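Local coordinates for protein pentafunctional AROM polypeptide (Schizosaccharomyces pombe, PDB 5SWV) that probably catalyses steps of the shikimate pathway, this fragment carrying the 3-dehydroquinate dehydratase and shikimate dehydrogenase modules, at residues Gly305-Ile310 with Leu509-Leu514; Lys318-Leu323 with Asn334-Ile339; Arg328-Val333 with Ala387-His392; Arg355-Thr360 with Val473-Ala478; Ala407-Val412 with Ile422-Ser427. All coordinates share one frame; numbering follows the deposited sequence.

Interaction 1: Gly305-Ile310 with Leu509-Leu514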
# COMPACT_ATOMS: atom_id res chain seq x y z
N GLY A 305 16.84 -8.88 -4.92
CA GLY A 305 17.03 -7.46 -4.64
C GLY A 305 18.06 -7.23 -3.54
O GLY A 305 18.52 -8.17 -2.92
N ALA A 306 18.42 -5.97 -3.30
CA ALA A 306 19.25 -5.64 -2.14
C ALA A 306 19.15 -4.19 -1.68
O ALA A 306 18.98 -3.28 -2.48
CB ALA A 306 20.71 -6.00 -2.42
N ASN A 307 19.24 -4.01 -0.37
CA ASN A 307 19.40 -2.70 0.24
C ASN A 307 20.87 -2.27 0.21
O ASN A 307 21.79 -3.11 0.22
CB ASN A 307 18.88 -2.68 1.68
CG ASN A 307 17.36 -2.61 1.77
OD1 ASN A 307 16.71 -3.46 2.37
ND2 ASN A 307 16.79 -1.58 1.20
N VAL A 308 21.08 -0.96 0.18
CA VAL A 308 22.41 -0.36 0.20
C VAL A 308 22.43 0.70 1.28
O VAL A 308 21.56 1.57 1.33
CB VAL A 308 22.77 0.27 -1.15
CG1 VAL A 308 24.25 0.64 -1.20
CG2 VAL A 308 22.45 -0.68 -2.29
N THR A 309 23.41 0.61 2.17
CA THR A 309 23.64 1.64 3.19
C THR A 309 25.04 2.21 3.00
O THR A 309 25.70 1.96 1.98
CB THR A 309 23.37 1.08 4.61
OG1 THR A 309 23.41 2.14 5.57
CG2 THR A 309 24.37 -0.01 5.03
N ILE A 310 25.49 3.00 3.97
CA ILE A 310 26.79 3.68 3.92
C ILE A 310 27.90 2.64 3.81
O ILE A 310 27.85 1.63 4.52
CB ILE A 310 27.01 4.53 5.21
CG1 ILE A 310 26.06 5.74 5.22
CG2 ILE A 310 28.45 5.01 5.35
CD1 ILE A 310 25.63 6.18 6.62
N LEU A 509 10.14 -1.65 4.93
CA LEU A 509 8.85 -2.17 4.47
C LEU A 509 8.51 -1.69 3.06
O LEU A 509 8.01 -2.45 2.24
CB LEU A 509 7.73 -1.84 5.46
CG LEU A 509 7.83 -2.56 6.82
CD1 LEU A 509 6.86 -1.97 7.84
CD2 LEU A 509 7.59 -4.05 6.67
N ALA A 510 8.80 -0.43 2.77
CA ALA A 510 8.68 0.10 1.41
C ALA A 510 9.57 -0.67 0.41
O ALA A 510 9.14 -0.96 -0.70
CB ALA A 510 9.05 1.57 1.41
N SER A 511 10.79 -0.99 0.81
CA SER A 511 11.68 -1.76 -0.04
C SER A 511 11.10 -3.13 -0.29
O SER A 511 11.07 -3.61 -1.43
CB SER A 511 13.07 -1.88 0.58
OG SER A 511 13.67 -0.60 0.72
N PHE A 512 10.59 -3.74 0.77
CA PHE A 512 9.92 -5.05 0.71
C PHE A 512 8.73 -5.05 -0.26
O PHE A 512 8.55 -6.01 -1.03
CB PHE A 512 9.48 -5.50 2.11
CG PHE A 512 8.70 -6.78 2.13
CD1 PHE A 512 9.36 -8.00 2.20
CD2 PHE A 512 7.30 -6.77 2.07
CE1 PHE A 512 8.64 -9.20 2.21
CE2 PHE A 512 6.58 -7.96 2.08
CZ PHE A 512 7.25 -9.18 2.16
N HIS A 513 7.92 -3.98 -0.20
CA HIS A 513 6.79 -3.83 -1.11
C HIS A 513 7.28 -3.68 -2.56
O HIS A 513 6.77 -4.35 -3.46
CB HIS A 513 5.90 -2.65 -0.66
CG HIS A 513 4.72 -2.37 -1.55
ND1 HIS A 513 4.44 -1.11 -2.03
CD2 HIS A 513 3.74 -3.18 -2.02
CE1 HIS A 513 3.35 -1.15 -2.77
NE2 HIS A 513 2.91 -2.39 -2.79
N LEU A 514 8.30 -2.87 -2.78
CA LEU A 514 8.83 -2.72 -4.14
C LEU A 514 9.36 -4.04 -4.69
O LEU A 514 9.29 -4.27 -5.88
CB LEU A 514 9.92 -1.63 -4.22
CG LEU A 514 9.44 -0.21 -3.96
CD1 LEU A 514 10.61 0.62 -3.44
CD2 LEU A 514 8.79 0.42 -5.19
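Asn-307 and Ser-511 make a small, buried polar contact where strand 303-308, inside the mixed sheet of the substrate-binding part of the shikimate dehydrogenase module, lies beneath helix 500-516. It is a one-residue-on-one-residue touch: the carboxamide nitrogen ND2 of Asn-307 comes to 3.3 Å from OG of Ser-511, with CB of the serine 3.8 Å from ND2. The backbones stay well apart, the closest CA atoms, those of Asn-307 and Ser-511, being 7.8 Å from each other. The serine CB points at the strand. The asparagine has to reach across instead, and its first torsion (-78°) sets CG beside the backbone N and opposite the carbonyl carbon, from where the amide extends toward the helix. Both polar groups have firmer partners nearby. The amide is tied through OD1 to the hydroxyl of Tyr-283 and through ND2 to the backbone oxygen of Asn-334, partners that agree with its orientation as modelled; the serine hydroxyl sits among Thr-335, Thr-352 and the carbonyl of Gln-507. Together these make a hydrogen-bonded polar patch within the core, consistent with the shikimate dehydrogenase fold, in which a C-terminal helix returns to the substrate-binding domain.

Interaction 2: Lys318-Leu323 with Asn334-Ile339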
# COMPACT_ATOMS: atom_id res chain seq x y z
N LYS A 318 26.44 3.39 -10.46
CA LYS A 318 27.24 2.74 -11.51
C LYS A 318 26.55 1.53 -12.20
O LYS A 318 26.44 1.50 -13.43
CB LYS A 318 28.55 2.24 -10.88
CG LYS A 318 29.79 2.38 -11.74
CD LYS A 318 30.93 1.45 -11.29
CE LYS A 318 31.32 1.57 -9.82
NZ LYS A 318 31.58 2.99 -9.39
N PHE A 319 26.09 0.57 -11.39
CA PHE A 319 25.58 -0.70 -11.89
C PHE A 319 24.12 -0.73 -12.25
O PHE A 319 23.61 -1.78 -12.66
CB PHE A 319 25.78 -1.80 -10.84
CG PHE A 319 27.20 -2.00 -10.41
CD1 PHE A 319 28.14 -2.47 -11.32
CD2 PHE A 319 27.59 -1.75 -9.11
CE1 PHE A 319 29.46 -2.67 -10.93
CE2 PHE A 319 28.90 -1.94 -8.71
CZ PHE A 319 29.84 -2.40 -9.62
N MET A 320 23.41 0.39 -12.07
CA MET A 320 21.99 0.44 -12.37
C MET A 320 21.80 0.83 -13.82
O MET A 320 22.52 1.67 -14.35
CB MET A 320 21.30 1.47 -11.48
CG MET A 320 21.40 1.26 -9.98
SD MET A 320 20.71 -0.30 -9.37
CE MET A 320 22.21 -1.28 -9.33
N ASP A 321 20.81 0.21 -14.45
CA ASP A 321 20.35 0.54 -15.80
C ASP A 321 19.23 1.61 -15.78
O ASP A 321 19.04 2.33 -16.75
CB ASP A 321 19.81 -0.72 -16.50
CG ASP A 321 20.84 -1.86 -16.55
OD1 ASP A 321 21.79 -1.73 -17.33
OD2 ASP A 321 20.71 -2.87 -15.82
N GLU A 322 18.48 1.65 -14.68
CA GLU A 322 17.35 2.54 -14.46
C GLU A 322 17.42 3.12 -13.06
O GLU A 322 17.96 2.48 -12.16
CB GLU A 322 16.05 1.75 -14.49
CG GLU A 322 15.53 1.37 -15.85
CD GLU A 322 14.25 0.55 -15.75
OE1 GLU A 322 13.53 0.62 -14.71
OE2 GLU A 322 13.96 -0.18 -16.72
N LEU A 323 16.84 4.30 -12.88
CA LEU A 323 16.64 4.88 -11.55
C LEU A 323 15.20 5.33 -11.40
O LEU A 323 14.57 5.71 -12.36
CB LEU A 323 17.55 6.07 -11.36
CG LEU A 323 19.04 5.76 -11.35
CD1 LEU A 323 19.87 7.04 -11.47
CD2 LEU A 323 19.39 5.00 -10.09
N ASN A 334 19.22 3.26 -2.23
CA ASN A 334 19.20 2.28 -1.12
C ASN A 334 18.45 0.97 -1.42
O ASN A 334 18.36 0.12 -0.54
CB ASN A 334 18.63 2.92 0.15
CG ASN A 334 17.12 2.89 0.21
OD1 ASN A 334 16.43 2.68 -0.80
ND2 ASN A 334 16.57 3.13 1.40
N THR A 335 17.87 0.83 -2.61
CA THR A 335 17.05 -0.32 -2.96
C THR A 335 17.28 -0.70 -4.40
O THR A 335 16.87 0.02 -5.29
CB THR A 335 15.56 -0.01 -2.76
OG1 THR A 335 15.31 0.25 -1.38
CG2 THR A 335 14.69 -1.16 -3.20
N ILE A 336 17.94 -1.83 -4.61
CA ILE A 336 18.22 -2.36 -5.93
C ILE A 336 17.17 -3.41 -6.30
O ILE A 336 17.02 -4.40 -5.60
CB ILE A 336 19.63 -2.99 -5.97
CG1 ILE A 336 20.67 -1.90 -5.65
CG2 ILE A 336 19.90 -3.66 -7.32
CD1 ILE A 336 22.10 -2.40 -5.54
N ILE A 337 16.48 -3.19 -7.41
CA ILE A 337 15.38 -4.05 -7.86
C ILE A 337 15.76 -4.69 -9.19
O ILE A 337 15.97 -3.99 -10.18
CB ILE A 337 14.09 -3.23 -8.08
CG1 ILE A 337 13.71 -2.46 -6.82
CG2 ILE A 337 12.94 -4.13 -8.54
CD1 ILE A 337 12.92 -1.20 -7.12
N PRO A 338 15.83 -6.03 -9.23
CA PRO A 338 16.06 -6.72 -10.50
C PRO A 338 14.76 -6.93 -11.28
O PRO A 338 13.72 -7.17 -10.67
CB PRO A 338 16.67 -8.04 -10.06
CG PRO A 338 16.09 -8.28 -8.70
CD PRO A 338 15.64 -6.98 -8.12
N ILE A 339 14.83 -6.82 -12.60
CA ILE A 339 13.69 -7.00 -13.49
C ILE A 339 14.20 -7.90 -14.62
O ILE A 339 15.15 -7.53 -15.32
CB ILE A 339 13.22 -5.64 -14.08
CG1 ILE A 339 12.78 -4.69 -12.95
CG2 ILE A 339 12.09 -5.83 -15.10
CD1 ILE A 339 12.36 -3.30 -13.41
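Met-320 and Ile-336 meet although their chain segments are not adjacent in the sheet: strand 345-350 runs between 335-340 and the short edge strand 322-323, and the two side chains touch past it. The setting is the mixed sheet of the shikimate dehydrogenase substrate-binding domain, and Leu-347 of the intervening strand packs on both residues. Bent at its second and third torsions, the methionine folds back so that its thioether lies across the isoleucine at about a right angle. The methyl CE of Met-320 is 3.9 Å from CG2 of Ile-336, and SD of Met-320 is 4.0 Å from CG1 of Ile-336, so sulfur and methyl bear on both branches of the isoleucine. The backbones themselves are 8.0 Å apart at the CA atoms of Met-320 and Ile-336. At the start of the second segment, Asn-334 and Thr-335 both face Asp-350 in a classic beta bulge. There OG1 of Thr-335 donates to OD1 of Asn-334 from well above the amide plane. Toward the far end the contact thins out at the carboxylate of Glu-322, which forms a salt bridge with Arg-348. OE1 of Glu-322 stands 4.3 Å from the methyl CD1 of Ile-339.

Interaction 3: Arg328-Val333 with Ala387-His392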
# COMPACT_ATOMS: atom_id res chain seq x y z
N ARG A 328 17.07 9.38 -8.62
CA ARG A 328 17.75 10.35 -9.46
C ARG A 328 17.78 11.71 -8.79
O ARG A 328 18.81 12.34 -8.72
CB ARG A 328 17.08 10.49 -10.81
CG ARG A 328 17.95 11.28 -11.80
CD ARG A 328 17.18 11.64 -13.06
NE ARG A 328 16.23 10.57 -13.40
CZ ARG A 328 16.57 9.39 -13.91
NH1 ARG A 328 17.84 9.09 -14.21
NH2 ARG A 328 15.60 8.49 -14.14
N PHE A 329 16.64 12.14 -8.28
CA PHE A 329 16.56 13.45 -7.72
C PHE A 329 17.50 13.59 -6.53
O PHE A 329 18.22 14.56 -6.47
CB PHE A 329 15.13 13.77 -7.33
CG PHE A 329 14.96 15.13 -6.76
CD1 PHE A 329 15.08 16.23 -7.57
CD2 PHE A 329 14.70 15.30 -5.40
CE1 PHE A 329 14.93 17.51 -7.04
CE2 PHE A 329 14.54 16.56 -4.87
CZ PHE A 329 14.67 17.67 -5.69
N PHE A 330 17.50 12.63 -5.61
CA PHE A 330 18.40 12.68 -4.44
C PHE A 330 19.80 12.12 -4.72
O PHE A 330 20.66 12.18 -3.84
CB PHE A 330 17.81 11.91 -3.27
CG PHE A 330 16.51 12.45 -2.76
CD1 PHE A 330 16.41 13.74 -2.31
CD2 PHE A 330 15.38 11.63 -2.67
CE1 PHE A 330 15.20 14.24 -1.82
CE2 PHE A 330 14.18 12.10 -2.16
CZ PHE A 330 14.08 13.41 -1.74
N GLY A 331 20.01 11.54 -5.90
CA GLY A 331 21.33 11.06 -6.32
C GLY A 331 21.86 9.97 -5.40
O GLY A 331 23.02 10.00 -5.00
N ALA A 332 21.00 9.02 -5.07
CA ALA A 332 21.35 7.97 -4.13
C ALA A 332 20.41 6.78 -4.26
O ALA A 332 19.21 6.95 -4.46
CB ALA A 332 21.33 8.51 -2.71
N VAL A 333 20.99 5.59 -4.14
CA VAL A 333 20.23 4.35 -4.18
C VAL A 333 20.35 3.63 -2.84
O VAL A 333 21.46 3.45 -2.36
CB VAL A 333 20.75 3.46 -5.32
CG1 VAL A 333 20.26 2.02 -5.20
CG2 VAL A 333 20.31 4.04 -6.65
N ALA A 387 13.02 15.00 4.03
CA ALA A 387 11.98 15.54 4.90
C ALA A 387 11.18 16.67 4.24
O ALA A 387 9.95 16.69 4.31
CB ALA A 387 12.59 16.01 6.21
N ILE A 388 11.88 17.59 3.58
CA ILE A 388 11.23 18.65 2.82
C ILE A 388 10.37 18.06 1.71
O ILE A 388 9.17 18.36 1.64
CB ILE A 388 12.24 19.66 2.29
CG1 ILE A 388 12.75 20.48 3.47
CG2 ILE A 388 11.62 20.60 1.26
CD1 ILE A 388 13.96 21.31 3.13
N TYR A 389 10.95 17.22 0.86
CA TYR A 389 10.16 16.50 -0.17
C TYR A 389 8.92 15.81 0.44
O TYR A 389 7.80 15.99 -0.05
CB TYR A 389 11.02 15.48 -0.93
CG TYR A 389 10.26 14.60 -1.89
CD1 TYR A 389 9.62 15.14 -3.00
CD2 TYR A 389 10.19 13.22 -1.71
CE1 TYR A 389 8.93 14.33 -3.90
CE2 TYR A 389 9.50 12.39 -2.59
CZ TYR A 389 8.87 12.95 -3.70
OH TYR A 389 8.18 12.12 -4.57
N SER A 390 9.11 15.07 1.53
CA SER A 390 8.01 14.36 2.18
C SER A 390 6.93 15.33 2.65
O SER A 390 5.76 15.12 2.38
CB SER A 390 8.50 13.49 3.35
OG SER A 390 9.32 12.45 2.88
N LEU A 391 7.31 16.40 3.33
CA LEU A 391 6.29 17.34 3.84
C LEU A 391 5.56 17.99 2.68
O LEU A 391 4.34 18.10 2.71
CB LEU A 391 6.89 18.39 4.79
CG LEU A 391 7.33 17.82 6.14
CD1 LEU A 391 7.85 18.90 7.06
CD2 LEU A 391 6.20 17.08 6.82
N HIS A 392 6.30 18.35 1.64
CA HIS A 392 5.71 18.94 0.46
C HIS A 392 4.74 17.97 -0.20
O HIS A 392 3.63 18.35 -0.58
CB HIS A 392 6.78 19.40 -0.54
CG HIS A 392 6.24 20.22 -1.67
ND1 HIS A 392 5.75 19.66 -2.82
CD2 HIS A 392 6.09 21.56 -1.80
CE1 HIS A 392 5.32 20.62 -3.63
NE2 HIS A 392 5.51 21.78 -3.03
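Phe-330 turns the edge of its ring toward the face of Tyr-389 in an offset edge-to-face pair. The planes stand at 76° and the ring centroids of Phe-330 and Tyr-389 are 5.8 Å apart. Because of the offset, the leading atom CZ of Phe-330 arrives near the root of the tyrosine rather than over the middle of its ring: it is 3.8 Å from CB of Tyr-389, which lies in the phenylalanine plane, and 3.9 Å from CD2 of Tyr-389. The tyrosine is sent out from its helix with CG opposite the backbone N (chi1 174°), which carries the ring toward the end of helix 325-330. Over one face of the Phe-330 ring, toward the rim, lies CD2 of Phe-329, 3.7 Å above the plane. Right after Phe-330 the helix stops in a Schellman motif with Gly-331 as the C-prime residue. The pair joins helix 325-330 of the substrate-binding part to helix 382-393 beside the parallel sheet; Trp-354 of helix 353-364 gives Tyr-389 a second edge-to-face partner. With only rings and a methylene meeting, the attraction should come from dispersion and the weak electrostatics of aromatic C-H groups against a pi face.

Interaction 4: Arg355-Thr360 with Val473-Ala478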
# COMPACT_ATOMS: atom_id res chain seq x y z
N ARG A 355 10.53 7.55 2.30
CA ARG A 355 9.32 6.83 2.67
C ARG A 355 9.24 6.63 4.18
O ARG A 355 8.15 6.64 4.75
CB ARG A 355 9.25 5.48 1.95
CG ARG A 355 9.13 5.59 0.43
CD ARG A 355 7.77 6.11 -0.03
NE ARG A 355 6.78 5.23 0.54
CZ ARG A 355 6.48 4.03 0.05
NH1 ARG A 355 7.02 3.58 -1.07
NH2 ARG A 355 5.61 3.28 0.69
N GLY A 356 10.38 6.45 4.83
CA GLY A 356 10.44 6.40 6.28
C GLY A 356 9.78 7.61 6.93
O GLY A 356 9.12 7.49 7.97
N ILE A 357 9.96 8.77 6.30
CA ILE A 357 9.35 10.02 6.76
C ILE A 357 7.90 10.09 6.32
O ILE A 357 7.01 10.20 7.14
CB ILE A 357 10.13 11.24 6.25
CG1 ILE A 357 11.58 11.17 6.75
CG2 ILE A 357 9.46 12.54 6.73
CD1 ILE A 357 12.51 12.19 6.12
N TYR A 358 7.68 10.01 5.02
CA TYR A 358 6.36 10.11 4.47
C TYR A 358 5.37 9.14 5.09
O TYR A 358 4.33 9.56 5.58
CB TYR A 358 6.41 9.88 2.95
CG TYR A 358 5.07 10.04 2.31
CD1 TYR A 358 4.21 8.96 2.19
CD2 TYR A 358 4.64 11.29 1.85
CE1 TYR A 358 2.95 9.11 1.62
CE2 TYR A 358 3.39 11.45 1.27
CZ TYR A 358 2.55 10.36 1.16
OH TYR A 358 1.31 10.48 0.60
N ASP A 359 5.70 7.85 5.07
CA ASP A 359 4.78 6.80 5.53
C ASP A 359 4.49 6.87 7.03
O ASP A 359 3.44 6.42 7.50
CB ASP A 359 5.33 5.39 5.26
CG ASP A 359 5.49 5.05 3.77
OD1 ASP A 359 5.16 5.86 2.87
OD2 ASP A 359 5.95 3.93 3.51
N THR A 360 5.45 7.40 7.80
CA THR A 360 5.26 7.55 9.24
C THR A 360 4.16 8.58 9.51
O THR A 360 3.24 8.31 10.27
CB THR A 360 6.58 7.95 9.93
OG1 THR A 360 7.52 6.90 9.75
CG2 THR A 360 6.38 8.18 11.41
N VAL A 473 1.96 16.19 14.58
CA VAL A 473 2.92 15.09 14.74
C VAL A 473 4.36 15.59 14.68
O VAL A 473 4.71 16.39 13.81
CB VAL A 473 2.72 13.98 13.68
CG1 VAL A 473 3.74 12.85 13.83
CG2 VAL A 473 1.30 13.42 13.73
N PHE A 474 5.18 15.11 15.61
CA PHE A 474 6.61 15.37 15.67
C PHE A 474 7.35 14.08 15.37
O PHE A 474 7.05 13.05 15.98
CB PHE A 474 6.98 15.83 17.06
CG PHE A 474 8.45 15.96 17.29
CD1 PHE A 474 9.11 17.15 16.99
CD2 PHE A 474 9.19 14.90 17.79
CE1 PHE A 474 10.48 17.28 17.19
CE2 PHE A 474 10.56 15.03 18.00
CZ PHE A 474 11.20 16.21 17.69
N LEU A 475 8.34 14.15 14.48
CA LEU A 475 9.18 12.99 14.16
C LEU A 475 10.65 13.31 14.36
O LEU A 475 11.15 14.28 13.81
CB LEU A 475 8.95 12.55 12.71
CG LEU A 475 9.88 11.49 12.14
CD1 LEU A 475 9.76 10.19 12.90
CD2 LEU A 475 9.56 11.26 10.68
N ASP A 476 11.37 12.49 15.11
CA ASP A 476 12.81 12.63 15.22
C ASP A 476 13.42 11.48 14.45
O ASP A 476 13.07 10.34 14.71
CB ASP A 476 13.25 12.57 16.68
CG ASP A 476 14.67 13.06 16.90
OD1 ASP A 476 15.54 12.79 16.04
OD2 ASP A 476 14.92 13.70 17.94
N MET A 477 14.34 11.77 13.54
CA MET A 477 15.00 10.74 12.74
C MET A 477 16.14 10.00 13.42
O MET A 477 16.61 9.01 12.88
CB MET A 477 15.51 11.33 11.43
CG MET A 477 14.40 11.81 10.53
SD MET A 477 13.30 10.46 10.10
CE MET A 477 14.35 9.50 8.99
N ALA A 478 16.58 10.46 14.58
CA ALA A 478 17.58 9.73 15.35
C ALA A 478 16.96 8.67 16.28
O ALA A 478 15.86 8.85 16.84
CB ALA A 478 18.46 10.69 16.13
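Helix 353-364 passes over strand 472-476 with its backbone held off by one layer of side chains, the nearest CA atoms, Ile-357 and Leu-475, lying 8.0 Å apart. Ile-357 uses its two branches on different partners. Its CG1 goes to the methionine, 3.8 Å from SD of Met-477 and 3.9 Å from CE of Met-477, while its CG2 is 4.2 Å from CD2 of Leu-475. The same leucine methyl also rests against the helix backbone, with CD2 of Leu-475 4.1 Å from CA of Ile-357. The CB of Leu-475 points toward the helix, and its methyls fork beneath it: the other one, CD1, is 4.2 Å from CG2 of Thr-360, one turn further along. Met-477 starts from a CB that does not aim at the helix, and bends at its second and third torsions bring the thioether round to cross Ile-357 at about a right angle. This is the helix-on-sheet layering of a Rossmann fold, here the six-stranded parallel sheet whose strand 472-476 lies between 440-445 and 496-498, consistent with the dinucleotide-binding half of the dehydrogenase. Ile-357 also packs on Ala-387 and Ser-390 of helix 382-393, and Thr-360 on helix 500-516. On the helix itself Arg-355 grips Asp-359 side-on: NE lies 2.9 Å from OD1 of Asp-359 with a nearly straight bond (170°), and NH2 makes a more bent bond (132°) to the syn lone pair of OD2. Where the strand gives out, OD1 of Asp-476 accepts the backbone N-H of Ala-478 to form an Asx turn, while OD2 of Asp-476 is hydrogen-bonded to Thr-484.

Interaction 5: Ala407-Val412 with Ile422-Ser427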
# COMPACT_ATOMS: atom_id res chain seq x y z
N ALA A 407 23.57 29.75 5.53
CA ALA A 407 24.20 29.07 4.39
C ALA A 407 23.79 27.59 4.30
O ALA A 407 23.59 27.07 3.20
CB ALA A 407 25.72 29.20 4.46
N ASN A 408 23.67 26.94 5.45
CA ASN A 408 23.16 25.57 5.52
C ASN A 408 21.75 25.47 4.94
O ASN A 408 21.52 24.65 4.06
CB ASN A 408 23.17 25.06 6.98
CG ASN A 408 24.50 24.44 7.38
OD1 ASN A 408 24.98 23.50 6.74
ND2 ASN A 408 25.08 24.93 8.47
N SER A 409 20.83 26.31 5.41
CA SER A 409 19.45 26.29 4.94
C SER A 409 19.35 26.63 3.46
O SER A 409 18.56 26.02 2.73
CB SER A 409 18.58 27.27 5.73
OG SER A 409 18.63 27.01 7.11
N TYR A 410 20.16 27.58 3.01
CA TYR A 410 20.20 27.96 1.59
C TYR A 410 20.67 26.83 0.69
O TYR A 410 20.12 26.64 -0.38
CB TYR A 410 21.06 29.22 1.37
CG TYR A 410 20.29 30.51 1.59
CD1 TYR A 410 19.15 30.79 0.83
CD2 TYR A 410 20.69 31.46 2.54
CE1 TYR A 410 18.42 31.94 1.02
CE2 TYR A 410 19.97 32.63 2.74
CZ TYR A 410 18.83 32.85 1.97
OH TYR A 410 18.08 33.99 2.12
N ARG A 411 21.66 26.06 1.11
CA ARG A 411 22.13 24.94 0.31
C ARG A 411 20.98 23.93 0.03
O ARG A 411 20.82 23.41 -1.10
CB ARG A 411 23.28 24.25 1.04
CG ARG A 411 23.99 23.21 0.19
CD ARG A 411 24.32 21.96 0.98
NE ARG A 411 25.26 22.31 2.04
CZ ARG A 411 25.05 22.17 3.36
NH1 ARG A 411 23.93 21.64 3.86
NH2 ARG A 411 26.02 22.56 4.19
N VAL A 412 20.20 23.67 1.07
CA VAL A 412 19.06 22.78 0.99
C VAL A 412 17.96 23.40 0.14
O VAL A 412 17.41 22.73 -0.72
CB VAL A 412 18.50 22.49 2.38
CG1 VAL A 412 17.20 21.70 2.28
CG2 VAL A 412 19.53 21.75 3.22
N ILE A 422 9.30 26.67 0.73
CA ILE A 422 10.31 26.66 1.79
C ILE A 422 10.47 28.08 2.31
O ILE A 422 10.64 28.99 1.53
CB ILE A 422 11.67 26.12 1.29
CG1 ILE A 422 11.49 24.71 0.73
CG2 ILE A 422 12.69 26.10 2.43
CD1 ILE A 422 12.70 24.16 0.02
N HIS A 423 10.40 28.24 3.63
CA HIS A 423 10.62 29.52 4.31
C HIS A 423 11.70 29.36 5.35
O HIS A 423 11.48 28.72 6.37
CB HIS A 423 9.32 30.00 4.95
CG HIS A 423 8.23 30.23 3.95
ND1 HIS A 423 8.24 31.31 3.09
CD2 HIS A 423 7.16 29.49 3.62
CE1 HIS A 423 7.19 31.23 2.29
NE2 HIS A 423 6.51 30.14 2.60
N ILE A 424 12.87 29.92 5.08
CA ILE A 424 14.02 29.78 5.97
C ILE A 424 13.84 30.69 7.19
O ILE A 424 13.32 31.78 7.08
CB ILE A 424 15.34 30.12 5.22
CG1 ILE A 424 15.61 29.07 4.13
CG2 ILE A 424 16.52 30.19 6.18
CD1 ILE A 424 16.58 29.52 3.07
N ILE A 425 14.27 30.19 8.35
CA ILE A 425 14.28 30.93 9.60
C ILE A 425 15.73 31.13 10.01
O ILE A 425 16.47 30.16 10.13
CB ILE A 425 13.59 30.13 10.72
CG1 ILE A 425 12.11 29.93 10.39
CG2 ILE A 425 13.77 30.82 12.07
CD1 ILE A 425 11.42 28.94 11.30
N ASP A 426 16.12 32.39 10.23
CA ASP A 426 17.46 32.77 10.67
C ASP A 426 17.46 32.81 12.18
O ASP A 426 16.77 33.64 12.79
CB ASP A 426 17.84 34.15 10.10
CG ASP A 426 19.30 34.55 10.39
OD1 ASP A 426 20.10 33.77 10.96
OD2 ASP A 426 19.65 35.70 10.05
N SER A 427 18.22 31.91 12.79
CA SER A 427 18.31 31.84 14.24
C SER A 427 19.02 33.06 14.86
O SER A 427 18.91 33.26 16.07
CB SER A 427 18.97 30.53 14.68
OG SER A 427 20.07 30.18 13.86
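Ile-424 reaches Ser-409 and Tyr-410 at once because its first torsion (-66°) puts CG2 opposite the backbone N and CG1 opposite the carbonyl carbon, and its second (161°) stretches the longer branch out to CD1. CG2 of Ile-424, the short branch, lies 3.6 Å from CB of Ser-409, and the base of the long branch, CG1 of Ile-424, is 3.8 Å from the same CB. The end of the long branch goes to the tyrosine, whose CB points away from the strand but whose ring swings back over the isoleucine. There CD1 of Ile-424 sits above one face in a CH-pi contact, 3.9 Å from the centroid of the Tyr-410 ring and 24° off its normal. It is displaced toward one side, 3.6 Å from CD1 of Tyr-410. Ser-409 thus lends the contact its methylene, while its hydroxyl is engaged with Asn-403. Away from the strand, NH2 of Arg-411 donates to OD1 of Asn-408, a bond within the helix segment. Strand 398-403, helix 406-413 and strand 422-426 form a beta-alpha-beta crossover, and Ile-424 packs the last of these against the helix that precedes it. Strand 422-426 is the outermost strand at its end of the six-stranded parallel sheet, paired with 398-403, and next along the layer Val-412 and Ile-422 both pack against Ile-388 of helix 382-393.

Interactions 1 and 2 share the mixed sheet of the substrate-binding part, on neighbouring strands 303-308 and 335-340, with centres 11 Å apart. Interactions 4 and 5 both reach the six-stranded parallel sheet, their centres 20 Å apart. Interaction 3 bridges the two regions: its segment 328-333 falls between the two segments of interaction 2, and its helix 382-393 touches interaction 4 through Ile-357 and interaction 5 through Ile-388. Along the chain, interaction 1 encloses all the others, since helix 500-516 comes back to the mixed sheet after the last strand of the six-stranded parallel sheet. Interaction 5 is nested within interaction 4. The returning helix and the bridging rings therefore join both halves of the dehydrogenase module.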